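Local coordinates for Non-structural polyprotein (Sindbis virus, PDB 4GUA), which carries the cysteine protease that processes the alphavirus non-structural polyprotein, still joined to the macro and zinc-binding regions of nsP3, at residues Cys60-Gly65 / His237-Glu242. Sequence-based numbering, arbitrary orientation.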
loop_
_atom_site.group_PDB
_atom_site.type_symbol
_atom_site.label_atom_id
_atom_site.label_comp_id
_atom_site.label_asym_id
_atom_site.label_seq_id
_atom_site.Cartn_x
_atom_site.Cartn_y
_atom_site.Cartn_z
ATOM N N CYS A 60 -14.428 11.502 11.923
ATOM C CA CYS A 60 -14.791 10.235 12.521
ATOM C C CYS A 60 -13.722 9.841 13.546
ATOM O O CYS A 60 -14.036 9.502 14.690
ATOM C CB CYS A 60 -14.925 9.166 11.437
ATOM S SG CYS A 60 -15.502 7.567 12.035
ATOM N N ILE A 61 -12.453 9.926 13.155
ATOM C CA ILE A 61 -11.381 9.580 14.076
ATOM C C ILE A 61 -11.411 10.492 15.295
ATOM O O ILE A 61 -11.222 10.048 16.421
ATOM C CB ILE A 61 -9.994 9.708 13.432
ATOM C CG1 ILE A 61 -9.855 8.757 12.245
ATOM C CG2 ILE A 61 -8.905 9.424 14.468
ATOM C CD1 ILE A 61 -8.520 8.883 11.533
ATOM N N LYS A 62 -11.646 11.776 15.068
ATOM C CA LYS A 62 -11.607 12.740 16.156
ATOM C C LYS A 62 -12.719 12.544 17.183
ATOM O O LYS A 62 -12.470 12.656 18.370
ATOM C CB LYS A 62 -11.631 14.164 15.602
ATOM C CG LYS A 62 -10.262 14.684 15.202
ATOM C CD LYS A 62 -9.346 14.780 16.422
ATOM C CE LYS A 62 -7.911 15.008 16.039
ATOM N NZ LYS A 62 -7.311 13.723 15.612
ATOM N N PHE A 63 -13.939 12.264 16.736
ATOM C CA PHE A 63 -15.053 12.052 17.665
ATOM C C PHE A 63 -15.119 10.645 18.267
ATOM O O PHE A 63 -15.327 10.486 19.463
ATOM C CB PHE A 63 -16.390 12.382 16.991
ATOM C CG PHE A 63 -16.720 13.843 16.993
ATOM C CD1 PHE A 63 -16.292 14.667 15.967
ATOM C CD2 PHE A 63 -17.442 14.399 18.034
ATOM C CE1 PHE A 63 -16.590 16.018 15.977
ATOM C CE2 PHE A 63 -17.737 15.745 18.050
ATOM C CZ PHE A 63 -17.310 16.557 17.021
ATOM N N PHE A 64 -15.013 9.633 17.414
ATOM C CA PHE A 64 -15.173 8.242 17.835
ATOM C C PHE A 64 -13.876 7.427 18.001
ATOM O O PHE A 64 -13.925 6.240 18.321
ATOM C CB PHE A 64 -16.140 7.545 16.885
ATOM C CG PHE A 64 -17.382 8.349 16.615
ATOM C CD1 PHE A 64 -18.222 8.715 17.653
ATOM C CD2 PHE A 64 -17.700 8.755 15.333
ATOM C CE1 PHE A 64 -19.357 9.460 17.419
ATOM C CE2 PHE A 64 -18.838 9.500 15.096
ATOM C CZ PHE A 64 -19.666 9.850 16.144
ATOM N N GLY A 65 -12.725 8.052 17.777
ATOM C CA GLY A 65 -11.451 7.358 17.895
ATOM C C GLY A 65 -11.234 6.185 16.946
ATOM O O GLY A 65 -10.416 5.305 17.221
ATOM N N HIS A 237 2.295 12.910 14.344
ATOM C CA HIS A 237 2.748 12.466 13.038
ATOM C C HIS A 237 1.553 12.046 12.190
ATOM O O HIS A 237 1.371 12.521 11.077
ATOM C CB HIS A 237 3.724 11.302 13.190
ATOM C CG HIS A 237 4.396 10.906 11.913
ATOM N ND1 HIS A 237 5.325 9.888 11.838
ATOM C CD2 HIS A 237 4.279 11.398 10.655
ATOM C CE1 HIS A 237 5.744 9.763 10.594
ATOM N NE2 HIS A 237 5.127 10.668 9.856
ATOM N N PHE A 238 0.761 11.115 12.702
ATOM C CA PHE A 238 -0.494 10.759 12.058
ATOM C C PHE A 238 -1.283 11.991 11.627
ATOM O O PHE A 238 -1.795 12.037 10.504
ATOM C CB PHE A 238 -1.360 9.906 12.987
ATOM C CG PHE A 238 -2.512 9.258 12.283
ATOM C CD1 PHE A 238 -3.726 9.924 12.151
ATOM C CD2 PHE A 238 -2.372 8.004 11.712
ATOM C CE1 PHE A 238 -4.791 9.333 11.483
ATOM C CE2 PHE A 238 -3.428 7.408 11.044
ATOM C CZ PHE A 238 -4.639 8.075 10.927
ATOM N N GLN A 239 -1.370 12.994 12.498
ATOM C CA GLN A 239 -2.124 14.202 12.176
ATOM C C GLN A 239 -1.472 14.952 11.033
ATOM O O GLN A 239 -2.148 15.572 10.225
ATOM C CB GLN A 239 -2.235 15.126 13.386
ATOM C CG GLN A 239 -3.104 16.349 13.146
ATOM C CD GLN A 239 -3.522 17.024 14.440
ATOM O OE1 GLN A 239 -2.706 17.650 15.117
ATOM N NE2 GLN A 239 -4.798 16.897 14.790
ATOM N N GLN A 240 -0.149 14.919 10.988
ATOM C CA GLN A 240 0.570 15.601 9.930
ATOM C C GLN A 240 0.263 14.939 8.588
ATOM O O GLN A 240 0.086 15.622 7.584
ATOM C CB GLN A 240 2.073 15.597 10.210
ATOM C CG GLN A 240 2.856 16.510 9.296
ATOM C CD GLN A 240 4.254 16.768 9.791
ATOM O OE1 GLN A 240 4.852 15.932 10.459
ATOM N NE2 GLN A 240 4.790 17.929 9.457
ATOM N N CYS A 241 0.186 13.610 8.576
ATOM C CA CYS A 241 -0.165 12.889 7.356
ATOM C C CYS A 241 -1.538 13.329 6.883
ATOM O O CYS A 241 -1.721 13.636 5.703
ATOM C CB CYS A 241 -0.138 11.371 7.577
ATOM S SG CYS A 241 1.531 10.654 7.602
ATOM N N GLU A 242 -2.497 13.341 7.808
ATOM C CA GLU A 242 -3.854 13.782 7.514
ATOM C C GLU A 242 -3.858 15.160 6.856
ATOM O O GLU A 242 -4.413 15.327 5.779
ATOM C CB GLU A 242 -4.701 13.820 8.794
ATOM C CG GLU A 242 -5.022 12.453 9.389
ATOM C CD GLU A 242 -5.923 12.547 10.625
ATOM O OE1 GLU A 242 -5.556 13.257 11.587
ATOM O OE2 GLU A 242 -7.004 11.913 10.635
#
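This contact joins the two halves of the alphavirus nsP2 protease, the papain-like part and the methyltransferase-like part. Residues 60-64 are the last turn of helix 52-64 of the papain-like part (peptidase family C9, clan CA), and Gly65 follows it. Residues 237-242 begin helix 237-257, the crossover helix between parallel neighbouring strands 224-227 and 263-269 of the Rossmann-like sheet. The short helical segments run roughly antiparallel, at 143°, with axes 13.4 Å apart. The backbones therefore stay apart, and long side chains span the gap.

Ile61 and Phe238 meet tip to tip. The Ile61 chain is extended, with CD1 anti to CA (chi2 178°), and its methyl reaches the edge of the ring, near the ring plane. Ile61 CD1 lies 3.8 Å from Phe238 CE1 and 4.0 Å from Phe238 CZ. The Phe238 side chain also touches Pro147. Glu242 comes to the same methyl from one helical turn further on, its carboxylate atom OE2 being the part that touches Ile61 CD1.

Lys62 and Gln239 cross at about a right angle. Lys62 CE approaches Gln239 NE2 at 3.8 Å, a contact without a hydrogen bond. Both nitrogens are donors, and each is satisfied by a backbone carbonyl between the segments in sequence: Lys62 NZ by Asn144 O and Gln239 NE2 by Ala141 O. The chain at 141-144 thus ties both side chains into the buried interface. The Gln239 amide is gripped at its other atom too, since OE1 accepts from Asn235 N just before the helix.

If Glu242 is ionised, as is likely, its charge may favour the charged form of Lys62, but no salt bridge forms: Lys62 NZ stops 4.4 Å from Glu242 OE1.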